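Local coordinates for protein xylulokinase (Brucella ovis, PDB 5VM1) that probably phosphorylates D-xylulose to D-xylulose 5-phosphate at the expense of ATP, as a member of the FGGY family of carbohydrate kinases, at residues S247-G252 against F287-P292; E328-P333 against S408-K413; G334-L339 against S368-A373; S398-G403 against A424-G429; A418-I423 against I463-A468. One frame throughout, in Å; residues are numbered along the deposited sequence.

Contact 1: S247-G252 against F287-P292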
# COMPACT_ATOMS: atom_id res chain seq x y z
N SER A 247 0.55 7.05 1.51
CA SER A 247 2.01 7.07 1.52
C SER A 247 2.54 7.91 0.37
O SER A 247 3.44 8.74 0.55
CB SER A 247 2.51 5.63 1.43
OG SER A 247 3.77 5.49 1.98
N ALA A 248 1.94 7.74 -0.82
CA ALA A 248 2.35 8.49 -2.01
C ALA A 248 2.10 9.99 -1.85
O ALA A 248 2.92 10.81 -2.30
CB ALA A 248 1.61 7.97 -3.24
N CYS A 249 1.00 10.38 -1.19
CA CYS A 249 0.79 11.79 -0.87
C CYS A 249 1.84 12.30 0.10
O CYS A 249 2.29 13.44 -0.02
CB CYS A 249 -0.59 12.02 -0.25
SG CYS A 249 -1.98 11.91 -1.38
N GLY A 250 2.27 11.47 1.05
CA GLY A 250 3.35 11.87 1.92
C GLY A 250 4.67 12.03 1.19
O GLY A 250 5.50 12.85 1.57
N MET A 251 4.87 11.26 0.12
CA MET A 251 6.12 11.25 -0.62
C MET A 251 6.15 12.24 -1.77
O MET A 251 7.23 12.45 -2.34
CB MET A 251 6.37 9.87 -1.20
CG MET A 251 7.82 9.62 -1.46
SD MET A 251 8.42 8.81 0.00
CE MET A 251 7.26 7.40 -0.11
N GLY A 252 5.03 12.87 -2.12
CA GLY A 252 4.97 13.71 -3.30
C GLY A 252 4.77 12.96 -4.60
O GLY A 252 4.96 13.54 -5.67
N PHE A 287 -5.66 1.90 -9.44
CA PHE A 287 -6.60 2.43 -8.47
C PHE A 287 -6.67 3.93 -8.62
O PHE A 287 -5.73 4.57 -9.12
CB PHE A 287 -6.17 2.12 -7.03
CG PHE A 287 -6.11 0.66 -6.68
CD1 PHE A 287 -7.14 -0.19 -7.01
CD2 PHE A 287 -5.04 0.16 -5.95
CE1 PHE A 287 -7.09 -1.54 -6.64
CE2 PHE A 287 -4.99 -1.18 -5.58
CZ PHE A 287 -6.02 -2.04 -5.93
N CYS A 288 -7.76 4.50 -8.11
CA CYS A 288 -7.84 5.95 -7.95
C CYS A 288 -6.79 6.42 -6.96
O CYS A 288 -6.43 5.71 -6.01
CB CYS A 288 -9.22 6.38 -7.45
SG CYS A 288 -10.63 5.81 -8.44
N HIS A 289 -6.28 7.62 -7.18
CA HIS A 289 -5.40 8.26 -6.22
C HIS A 289 -6.24 9.02 -5.20
O HIS A 289 -7.47 9.03 -5.25
CB HIS A 289 -4.43 9.20 -6.92
CG HIS A 289 -3.12 9.35 -6.21
ND1 HIS A 289 -3.01 9.34 -4.84
CD2 HIS A 289 -1.87 9.57 -6.68
CE1 HIS A 289 -1.75 9.55 -4.49
NE2 HIS A 289 -1.04 9.70 -5.60
N ALA A 290 -5.59 9.65 -4.22
CA ALA A 290 -6.33 10.45 -3.26
C ALA A 290 -6.69 11.81 -3.82
O ALA A 290 -7.42 12.55 -3.16
CB ALA A 290 -5.53 10.65 -1.98
N LEU A 291 -6.18 12.16 -4.99
CA LEU A 291 -6.46 13.49 -5.49
C LEU A 291 -7.47 13.41 -6.61
O LEU A 291 -7.55 12.41 -7.32
CB LEU A 291 -5.18 14.19 -5.97
CG LEU A 291 -4.03 14.13 -4.96
CD1 LEU A 291 -2.90 15.05 -5.35
CD2 LEU A 291 -4.50 14.44 -3.56
N PRO A 292 -8.27 14.44 -6.80
CA PRO A 292 -9.30 14.37 -7.83
C PRO A 292 -8.67 14.24 -9.21
O PRO A 292 -7.52 14.63 -9.43
CB PRO A 292 -10.08 15.68 -7.66
CG PRO A 292 -9.20 16.53 -6.86
CD PRO A 292 -8.34 15.68 -6.01

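Contact 2: E328-P333 against S408-K413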
# COMPACT_ATOMS: atom_id res chain seq x y z
N GLU A 328 29.49 -1.78 -0.17
CA GLU A 328 28.88 -0.61 -0.77
C GLU A 328 29.14 -0.48 -2.27
O GLU A 328 28.38 0.22 -2.95
CB GLU A 328 29.40 0.67 -0.08
CG GLU A 328 29.36 0.69 1.46
CD GLU A 328 27.97 0.99 2.03
OE1 GLU A 328 27.43 2.09 1.81
OE2 GLU A 328 27.44 0.11 2.73
N THR A 329 30.12 -1.20 -2.82
CA THR A 329 30.47 -1.10 -4.23
C THR A 329 29.74 -2.16 -5.05
O THR A 329 29.73 -3.35 -4.69
CB THR A 329 31.99 -1.24 -4.40
OG1 THR A 329 32.63 -0.13 -3.77
CG2 THR A 329 32.36 -1.26 -5.89
N LEU A 330 29.07 -1.71 -6.11
CA LEU A 330 28.34 -2.63 -6.98
C LEU A 330 29.32 -3.52 -7.73
O LEU A 330 30.38 -3.07 -8.19
CB LEU A 330 27.47 -1.86 -7.98
CG LEU A 330 26.34 -2.67 -8.63
CD1 LEU A 330 25.21 -2.93 -7.64
CD2 LEU A 330 25.79 -1.99 -9.87
N LYS A 331 28.97 -4.80 -7.82
CA LYS A 331 29.75 -5.80 -8.55
C LYS A 331 29.00 -6.23 -9.81
O LYS A 331 27.77 -6.18 -9.87
CB LYS A 331 30.00 -7.02 -7.68
CG LYS A 331 30.84 -6.74 -6.45
CD LYS A 331 30.93 -7.99 -5.62
CE LYS A 331 31.51 -7.73 -4.24
NZ LYS A 331 31.29 -8.97 -3.42
N ALA A 332 29.75 -6.68 -10.81
CA ALA A 332 29.12 -7.24 -11.99
C ALA A 332 28.43 -8.54 -11.61
O ALA A 332 28.93 -9.28 -10.76
CB ALA A 332 30.14 -7.53 -13.08
N PRO A 333 27.25 -8.82 -12.16
CA PRO A 333 26.57 -10.07 -11.79
C PRO A 333 27.44 -11.26 -12.14
O PRO A 333 28.20 -11.25 -13.11
CB PRO A 333 25.29 -10.04 -12.63
CG PRO A 333 25.09 -8.61 -12.99
CD PRO A 333 26.48 -8.03 -13.13
N SER A 408 19.95 -0.38 2.19
CA SER A 408 21.10 -1.05 1.59
C SER A 408 21.60 -0.24 0.39
O SER A 408 20.92 -0.17 -0.65
CB SER A 408 20.73 -2.47 1.17
OG SER A 408 21.67 -2.93 0.23
N THR A 409 22.79 0.33 0.51
CA THR A 409 23.40 1.03 -0.61
C THR A 409 23.59 0.10 -1.80
O THR A 409 23.41 0.50 -2.96
CB THR A 409 24.74 1.64 -0.19
OG1 THR A 409 24.55 2.47 0.96
CG2 THR A 409 25.32 2.47 -1.30
N TYR A 410 23.96 -1.16 -1.55
CA TYR A 410 24.12 -2.10 -2.65
C TYR A 410 22.80 -2.27 -3.39
O TYR A 410 22.77 -2.22 -4.63
CB TYR A 410 24.63 -3.45 -2.16
CG TYR A 410 25.24 -4.28 -3.27
CD1 TYR A 410 24.44 -4.92 -4.20
CD2 TYR A 410 26.63 -4.37 -3.40
CE1 TYR A 410 25.00 -5.66 -5.22
CE2 TYR A 410 27.20 -5.11 -4.43
CZ TYR A 410 26.38 -5.75 -5.34
OH TYR A 410 26.93 -6.47 -6.37
N TRP A 411 21.71 -2.46 -2.65
CA TRP A 411 20.42 -2.71 -3.28
C TRP A 411 19.99 -1.56 -4.16
O TRP A 411 19.41 -1.77 -5.22
CB TRP A 411 19.33 -2.99 -2.24
CG TRP A 411 18.40 -4.08 -2.66
CD1 TRP A 411 18.26 -4.61 -3.91
CD2 TRP A 411 17.55 -4.85 -1.80
NE1 TRP A 411 17.35 -5.65 -3.89
CE2 TRP A 411 16.91 -5.82 -2.60
CE3 TRP A 411 17.27 -4.81 -0.43
CZ2 TRP A 411 16.00 -6.73 -2.07
CZ3 TRP A 411 16.36 -5.71 0.09
CH2 TRP A 411 15.74 -6.66 -0.73
N LEU A 412 20.25 -0.32 -3.71
CA LEU A 412 19.85 0.86 -4.47
C LEU A 412 20.66 0.99 -5.75
O LEU A 412 20.10 1.33 -6.80
CB LEU A 412 19.99 2.12 -3.62
CG LEU A 412 19.09 2.16 -2.40
CD1 LEU A 412 19.33 3.44 -1.65
CD2 LEU A 412 17.64 2.05 -2.83
N LYS A 413 21.97 0.75 -5.67
CA LYS A 413 22.80 0.79 -6.88
C LYS A 413 22.40 -0.32 -7.84
O LYS A 413 22.38 -0.12 -9.06
CB LYS A 413 24.27 0.67 -6.51
CG LYS A 413 24.79 1.82 -5.67
CD LYS A 413 26.29 1.93 -5.74
CE LYS A 413 26.82 2.86 -4.69
NZ LYS A 413 28.28 2.80 -4.60
O HOH W 1 29.31 0.69 -7.06

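Contact 3: G334-L339 against S368-A373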
# COMPACT_ATOMS: atom_id res chain seq x y z
N GLY A 334 27.35 -12.30 -11.30
CA GLY A 334 27.99 -13.56 -11.56
C GLY A 334 27.04 -14.56 -12.21
O GLY A 334 25.95 -14.22 -12.68
N SER A 335 27.47 -15.82 -12.20
CA SER A 335 26.69 -16.85 -12.86
C SER A 335 25.46 -17.23 -12.06
O SER A 335 24.55 -17.85 -12.62
CB SER A 335 27.56 -18.09 -13.12
OG SER A 335 28.03 -18.66 -11.93
N VAL A 336 25.39 -16.83 -10.79
CA VAL A 336 24.25 -17.12 -9.93
C VAL A 336 23.09 -16.17 -10.22
O VAL A 336 23.28 -14.94 -10.30
CB VAL A 336 24.63 -17.06 -8.45
CG1 VAL A 336 23.41 -17.38 -7.65
CG2 VAL A 336 25.74 -18.03 -8.13
N THR A 337 21.90 -16.73 -10.39
CA THR A 337 20.67 -15.99 -10.60
C THR A 337 19.67 -16.41 -9.52
O THR A 337 19.57 -17.60 -9.19
CB THR A 337 20.10 -16.26 -12.02
OG1 THR A 337 20.95 -15.66 -13.02
CG2 THR A 337 18.67 -15.74 -12.17
N PHE A 338 18.94 -15.46 -8.97
CA PHE A 338 17.93 -15.76 -7.95
C PHE A 338 16.56 -15.32 -8.46
O PHE A 338 16.38 -14.17 -8.88
CB PHE A 338 18.26 -15.07 -6.63
CG PHE A 338 17.25 -15.29 -5.55
CD1 PHE A 338 17.14 -16.51 -4.92
CD2 PHE A 338 16.42 -14.28 -5.15
CE1 PHE A 338 16.21 -16.72 -3.91
CE2 PHE A 338 15.49 -14.48 -4.14
CZ PHE A 338 15.39 -15.70 -3.53
N LEU A 339 15.62 -16.26 -8.52
CA LEU A 339 14.22 -15.92 -8.75
C LEU A 339 13.51 -15.77 -7.40
O LEU A 339 13.43 -16.75 -6.66
CB LEU A 339 13.53 -16.98 -9.58
CG LEU A 339 13.81 -17.17 -11.05
CD1 LEU A 339 12.64 -17.97 -11.58
CD2 LEU A 339 13.94 -15.87 -11.80
N SER A 368 28.43 -14.54 0.14
CA SER A 368 28.26 -13.20 -0.40
C SER A 368 27.79 -13.22 -1.85
O SER A 368 27.02 -12.35 -2.28
CB SER A 368 29.56 -12.41 -0.25
OG SER A 368 29.61 -11.32 -1.15
N ALA A 369 28.26 -14.18 -2.63
CA ALA A 369 27.82 -14.22 -4.02
C ALA A 369 26.34 -14.53 -4.11
O ALA A 369 25.65 -14.00 -4.99
CB ALA A 369 28.63 -15.25 -4.82
N LEU A 370 25.82 -15.34 -3.19
CA LEU A 370 24.39 -15.66 -3.24
C LEU A 370 23.56 -14.50 -2.70
O LEU A 370 22.50 -14.19 -3.27
CB LEU A 370 24.11 -16.95 -2.48
CG LEU A 370 24.09 -18.19 -3.36
CD1 LEU A 370 25.42 -18.38 -4.01
CD2 LEU A 370 23.75 -19.38 -2.52
N THR A 371 24.02 -13.84 -1.63
CA THR A 371 23.44 -12.56 -1.22
C THR A 371 23.31 -11.60 -2.40
O THR A 371 22.23 -11.06 -2.65
CB THR A 371 24.29 -11.93 -0.11
OG1 THR A 371 24.24 -12.74 1.06
CG2 THR A 371 23.82 -10.50 0.23
N GLN A 372 24.41 -11.42 -3.16
CA GLN A 372 24.38 -10.55 -4.34
C GLN A 372 23.30 -10.98 -5.33
O GLN A 372 22.56 -10.13 -5.85
CB GLN A 372 25.74 -10.57 -5.00
CG GLN A 372 25.94 -9.61 -6.12
CD GLN A 372 27.28 -9.85 -6.78
OE1 GLN A 372 28.30 -9.99 -6.10
NE2 GLN A 372 27.28 -9.94 -8.10
N ALA A 373 23.18 -12.28 -5.59
CA ALA A 373 22.19 -12.73 -6.56
C ALA A 373 20.76 -12.50 -6.05
O ALA A 373 19.84 -12.34 -6.85
CB ALA A 373 22.43 -14.20 -6.89
O HOH W 2 19.78 -12.89 -9.68

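Contact 4: S398-G403 against A424-G429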
# COMPACT_ATOMS: atom_id res chain seq x y z
N SER A 398 11.89 9.41 -13.03
CA SER A 398 12.60 9.40 -11.77
C SER A 398 11.87 8.51 -10.77
O SER A 398 10.63 8.48 -10.72
CB SER A 398 12.74 10.83 -11.23
OG SER A 398 11.47 11.39 -10.91
N LEU A 399 12.65 7.82 -9.96
CA LEU A 399 12.17 6.86 -8.99
C LEU A 399 12.70 7.22 -7.61
O LEU A 399 13.86 7.60 -7.46
CB LEU A 399 12.60 5.44 -9.41
CG LEU A 399 11.97 4.27 -8.68
CD1 LEU A 399 10.44 4.33 -8.70
CD2 LEU A 399 12.48 2.98 -9.26
N THR A 400 11.83 7.13 -6.60
CA THR A 400 12.19 7.40 -5.21
C THR A 400 12.05 6.14 -4.38
O THR A 400 11.05 5.43 -4.50
CB THR A 400 11.29 8.48 -4.67
OG1 THR A 400 11.30 9.58 -5.59
CG2 THR A 400 11.75 8.93 -3.31
N ALA A 401 13.05 5.85 -3.52
CA ALA A 401 13.12 4.57 -2.80
C ALA A 401 12.86 4.72 -1.30
O ALA A 401 13.47 5.57 -0.64
CB ALA A 401 14.48 3.89 -3.01
N VAL A 402 11.97 3.88 -0.77
CA VAL A 402 11.67 3.81 0.66
C VAL A 402 11.57 2.34 1.08
O VAL A 402 11.70 1.43 0.26
CB VAL A 402 10.37 4.55 1.03
CG1 VAL A 402 10.48 6.00 0.60
CG2 VAL A 402 9.11 3.84 0.44
N GLY A 403 11.31 2.13 2.36
CA GLY A 403 11.19 0.80 2.92
C GLY A 403 12.50 0.31 3.47
O GLY A 403 13.57 0.88 3.23
N ALA A 424 16.27 8.46 -5.95
CA ALA A 424 16.39 9.49 -4.93
C ALA A 424 16.11 8.90 -3.56
O ALA A 424 15.07 8.27 -3.34
CB ALA A 424 15.43 10.64 -5.21
N LEU A 425 17.04 9.10 -2.64
CA LEU A 425 16.91 8.64 -1.27
C LEU A 425 16.54 9.84 -0.39
O LEU A 425 17.28 10.84 -0.37
CB LEU A 425 18.22 8.01 -0.84
CG LEU A 425 18.21 7.20 0.44
CD1 LEU A 425 17.08 6.19 0.40
CD2 LEU A 425 19.55 6.52 0.54
N PRO A 426 15.41 9.82 0.30
CA PRO A 426 14.96 11.01 1.03
C PRO A 426 15.81 11.33 2.25
O PRO A 426 16.52 10.49 2.81
CB PRO A 426 13.54 10.65 1.45
CG PRO A 426 13.13 9.60 0.54
CD PRO A 426 14.34 8.83 0.17
N GLU A 427 15.70 12.59 2.67
CA GLU A 427 16.21 12.97 3.98
C GLU A 427 15.47 12.14 5.03
O GLU A 427 14.47 11.46 4.75
CB GLU A 427 16.04 14.48 4.21
N GLU A 428 16.02 12.11 6.23
CA GLU A 428 15.38 11.37 7.30
C GLU A 428 14.09 12.05 7.74
O GLU A 428 14.00 13.29 7.81
CB GLU A 428 16.33 11.17 8.47
CG GLU A 428 17.30 12.31 8.72
CD GLU A 428 18.55 11.81 9.42
OE1 GLU A 428 19.40 12.64 9.81
OE2 GLU A 428 18.67 10.57 9.57
N GLY A 429 13.07 11.25 7.99
CA GLY A 429 11.80 11.75 8.47
C GLY A 429 10.72 10.72 8.22
O GLY A 429 11.00 9.62 7.76

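Contact 5: A418-I423 against I463-A468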
# COMPACT_ATOMS: atom_id res chain seq x y z
N ALA A 418 19.81 -1.71 -12.84
CA ALA A 418 18.92 -2.61 -13.55
C ALA A 418 17.88 -1.84 -14.36
O ALA A 418 17.50 -2.27 -15.45
CB ALA A 418 18.27 -3.58 -12.57
N LEU A 419 17.40 -0.70 -13.84
CA LEU A 419 16.39 0.12 -14.51
C LEU A 419 16.98 1.20 -15.40
O LEU A 419 16.29 1.71 -16.28
CB LEU A 419 15.51 0.84 -13.48
CG LEU A 419 14.88 -0.01 -12.37
CD1 LEU A 419 14.12 0.89 -11.45
CD2 LEU A 419 13.96 -1.10 -12.91
N ASN A 420 18.25 1.54 -15.18
CA ASN A 420 18.86 2.73 -15.77
C ASN A 420 18.03 3.98 -15.50
O ASN A 420 17.81 4.81 -16.39
CB ASN A 420 19.12 2.58 -17.27
CG ASN A 420 20.21 3.51 -17.76
OD1 ASN A 420 21.00 4.01 -16.96
ND2 ASN A 420 20.22 3.78 -19.06
N VAL A 421 17.54 4.12 -14.27
CA VAL A 421 16.99 5.39 -13.76
C VAL A 421 17.71 5.73 -12.46
O VAL A 421 18.10 4.83 -11.71
CB VAL A 421 15.46 5.35 -13.54
CG1 VAL A 421 14.74 4.72 -14.72
CG2 VAL A 421 15.11 4.63 -12.27
N PRO A 422 17.99 7.01 -12.21
CA PRO A 422 18.47 7.43 -10.88
C PRO A 422 17.42 7.19 -9.80
O PRO A 422 16.22 7.29 -10.04
CB PRO A 422 18.74 8.93 -11.05
CG PRO A 422 17.88 9.32 -12.20
CD PRO A 422 17.88 8.14 -13.14
N ILE A 423 17.89 6.91 -8.58
CA ILE A 423 17.01 6.67 -7.43
C ILE A 423 17.30 7.72 -6.36
O ILE A 423 18.43 7.79 -5.85
CB ILE A 423 17.18 5.27 -6.82
CG1 ILE A 423 17.05 4.17 -7.87
CG2 ILE A 423 16.19 5.07 -5.69
CD1 ILE A 423 16.89 2.81 -7.23
N ILE A 463 21.36 8.05 -6.14
CA ILE A 463 22.11 6.89 -6.60
C ILE A 463 21.92 6.83 -8.10
O ILE A 463 20.82 6.54 -8.59
CB ILE A 463 21.60 5.62 -5.92
CG1 ILE A 463 21.53 5.87 -4.40
CG2 ILE A 463 22.44 4.40 -6.35
CD1 ILE A 463 22.28 4.91 -3.58
N GLU A 464 23.01 7.10 -8.86
CA GLU A 464 22.92 7.10 -10.31
C GLU A 464 23.20 5.70 -10.85
O GLU A 464 23.91 4.92 -10.21
CB GLU A 464 23.90 8.10 -10.91
CG GLU A 464 23.70 9.54 -10.45
CD GLU A 464 22.49 10.22 -11.10
OE1 GLU A 464 21.90 9.65 -12.05
OE2 GLU A 464 22.14 11.35 -10.69
N PRO A 465 22.67 5.33 -12.01
CA PRO A 465 22.99 4.00 -12.56
C PRO A 465 24.47 3.91 -12.86
O PRO A 465 25.08 4.87 -13.35
CB PRO A 465 22.15 3.93 -13.84
CG PRO A 465 21.10 4.98 -13.69
CD PRO A 465 21.73 6.07 -12.88
N GLU A 466 25.05 2.74 -12.58
CA GLU A 466 26.46 2.48 -12.87
C GLU A 466 26.62 2.21 -14.36
O GLU A 466 26.33 1.10 -14.83
CB GLU A 466 26.97 1.30 -12.05
CG GLU A 466 26.93 1.47 -10.56
CD GLU A 466 28.18 2.11 -10.03
OE1 GLU A 466 29.12 2.27 -10.83
OE2 GLU A 466 28.24 2.44 -8.82
N GLN A 467 27.13 3.20 -15.09
CA GLN A 467 27.17 3.08 -16.55
C GLN A 467 28.01 1.88 -16.97
O GLN A 467 27.65 1.16 -17.91
CB GLN A 467 27.73 4.39 -17.16
CG GLN A 467 26.83 5.10 -18.21
CD GLN A 467 25.46 5.56 -17.65
OE1 GLN A 467 25.32 5.89 -16.46
NE2 GLN A 467 24.45 5.57 -18.53
N ALA A 468 29.09 1.60 -16.23
CA ALA A 468 29.98 0.50 -16.59
C ALA A 468 29.29 -0.85 -16.46
O ALA A 468 29.64 -1.79 -17.18
CB ALA A 468 31.24 0.52 -15.73

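Contact 1: S247-G252 against F287-P292
The last turn of helix 243-251 meets the chain leaving edge strand 285-288, a buried junction in the two-domain FGGY kinase fold of the actin-like ATPase clan. The helix begins at D243, the predicted proton acceptor. The side chain of A248, a turn further on, lies about 10 Å from that of D243.

The contact is carried by small apolar groups and sulfur. C249 has SG anti to its carbonyl carbon (chi1 -73°), and the thiol reaches across to the methyl of A290, with SG to CB at 3.8 Å. The same sulfur approaches L291 CD2 at 4.2 Å. The short methyls of A248 and A290 leave room for the thiol and the imidazole between the two backbones, and the slim, polarisable sulfur reaches several neighbours at once. Beyond the two segments, L440 of helix 433-446 touches C249, A290 and L291.

The sulfur-aromatic part involves H289, which has CG anti to its backbone N, so that the imidazole end comes toward the helix. C249 SG stands 4.8 Å from the ring centroid in an oblique approach, and A248 CB lies 3.9 Å from CE1.

Polar bonds hold that ring in place. NE2 is bonded to the carbonyl of T253, just beyond G252, whose positive phi ends the helix and suits glycine. On the other ring nitrogen, H289 ND1 accepts from A290 N across 2.7 Å. Taken together, the two bonds are consistent with a neutral imidazole carrying its proton on NE2. The A290 N-H meets ND1 close to the ring plane, at an angle of 153°.

Contact 2: E328-P333 against S408-K413
Y410 has CG anti to its backbone N (chi1 -161°), which carries the phenol out from the first turn of helix 409-419 to the loop after helix 319-326. K413, one turn on, has CG anti to its carbonyl carbon and runs extended to the same loop. E328 instead bends at chi2 (-79°), bringing its carboxylate back over the start of the helix. This helix is the connection of a beta-alpha-beta unit in the C-terminal domain, and S408 is its N-cap: S408 OG accepts from W411 N at 2.9 Å and is also bonded to D323.

The loop lies across the tyrosine. L330 CD1 sits over one ring face, offset toward the rim and 3.7 Å from Y410 CE1, a CH-pi contact in which the two side chains cross at about a right angle. L330 CD1 wedges between the ring and K413 CB, at 3.9 Å from the latter, while the other branch, CD2, faces K413 O. At the tip, Y410 OH accepts the K331 N-H over 3.0 Å (154°), so the phenol satisfies a loop amide while its ring face offers an apolar surface to L330.

Two further bonds bind E328. T409 OG1 donates to E328 OE1 at 3.0 Å, from above the carboxylate plane; the negative charge near a helix start would be favoured by the helix dipole. Lysine has the length to leave the helix and meet a main-chain oxygen. Water 1 accepts from L330 N at 2.6 Å and only weakly from the lysine. K413 NZ makes its main bond to E328 O at 3.1 Å, approaching from above the carbonyl plane.

Contact 3: G334-L339 against S368-A373
Short strand 337-339 and the residues leading into it pass along the early turns of helix 367-390, coming closest where the CA atoms of T337 and A373 are 5.4 Å apart. In the C-terminal domain of the FGGY kinase fold, this strand belongs to a two-stranded antiparallel sheet packed on that helix. Such an approach needs a small residue on the helix, and A373 provides it, its methyl directed toward V336, just before the strand. V336 has CG1 anti to its backbone N (chi1 -180°), and this branch rests against A373 CB at 3.4 Å. The other branch, CG2, reaches L370 CD1 at 4.1 Å, the two side chains crossing at about a right angle. A beta-branched valine can thus touch two successive turns of the helix from one position.

F338 also points its CB at the helix, with A373 O 3.2 Å from it, but the ring turns away to meet F358. Next to this, water 2 links the main chains, accepting from F338 N at 2.8 Å and donating to A373 O at 2.9 Å. Q372 extends toward the loop, although its amide nitrogen is bonded chiefly to E376.

Strand 337-339 and its lead-in lie between two helices. V336 and F338 face helix 367-390, T337 and L339 turn to helix 470-488, and the strand's edge pairs with strand 357-359, while helix 305-315 adds contacts to F338 and L370.

Contact 4: S398-G403 against A424-G429
T400 lays its methyl CG2 over the carbonyl oxygen of A424, at 3.4 Å, and against the ring of P426, where CG2 and CG are 4.1 Å apart. With OG1 beside the backbone N (chi1 -51°), CG2 falls anti to that N, so the methyl leans along the neighbouring strand. Threonine is at home here, beta-branched and partly exposed on the same sheet face as the small A424.

Beneath these side chains two parallel strands, 399-402 and 423-426, pair within the mixed sheet of the C-terminal domain. They belong to a beta-alpha-beta crossover whose helix is 409-419. T400 is bridged to A424, and A424 bonds to the residues before and after T400: A424 N donates to L399 O at 3.0 Å, and A401 N donates to A424 O at 3.2 Å. Both are nearly straight (165° and 167°), with each donor in the plane of the carbonyl it meets. On the other face, A401 and L425 turn to L412 of the helix. A methyl leaves room for the leucine there, and L425 curls its CD1 to 3.8 Å from A401 O.

The outer flanks are occupied as well. T400 and V402 make backbone bonds to strand 259-263, and L425 bonds to A460 of strand 459-463.

The pairing stops at P426, which has no N-H to continue the pattern. Its CD takes the place of a donor, 3.5 Å from A401 O, and V402 CG1 touches the ring only loosely. The chemistry implies a short, firmly bonded registration at A424, after which the strands can diverge.

Contact 5: A418-I423 against I463-A468
Two flat groups, the carboxamide of N420 and the carboxylate of E464, each meet a proline of the opposite segment through one oxygen. N420 OD1 touches the rim of the P465 ring, 3.3 Å from CB, and the two side chains cross at about a right angle. E464 OE1 approaches P422 obliquely, 3.4 Å from its CB. These are van der Waals contacts, with the slightly polarised ring carbons of proline as plausible neighbours for oxygen.

The motif is an antiparallel strand pair, at the point where strand 423-426 starts and strand 459-463, the edge of the C-terminal domain's mixed sheet, ends. I423 and I463 form a hydrogen-bonded pair, and their side chains lie on the same face of the sheet, where helix 409-419 packs against them. Beta-branched isoleucines suit the extended backbone and the face packed on that helix; I463 meets L412 and K413, and I423 meets I415.

P465 ends the pairing. It sits where an N-H would meet V421 O, and instead P465 CG lies 3.6 Å from that oxygen. P422 CD and P465 CD touch loosely at 4.4 Å. N420 closes helix 409-419 with a positive phi (52°), a conformation asparagine tolerates well, and the chain turns there into the strand. Nearby, E466 N bonds to T417 OG1 of the same helix.

I463 O is approached by two neighbouring residues: P422 CA lies 3.4 Å away in a CA-H...O contact, while I423 N donates to it at 3.0 Å (167°). In return, I463 N donates to I423 O, also across 3.0 Å, at 172°.

Overall arrangement
Contacts 2, 4 and 5 share one beta-alpha-beta unit. L412 of contact 2 touches A401 and L425 of contact 4 and I463 of contact 5, and A401 CB meets I423 CG2 at 3.4 Å. Contact 3 continues outward from contact 2, their centres about 12 Å apart, with Y410 OH packed on Q372 CG. Contact 1 lies nearer the predicted catalytic site, the H289 side chain being about 10 Å from that of M87, a predicted substrate-binding residue; its M251 SD lies 3.5 Å from V402 CG1 of contact 4. The V402 side chain is about 11 Å from that of D243, the predicted proton acceptor. Contacts 2, 3 and 5 lie away from these sites.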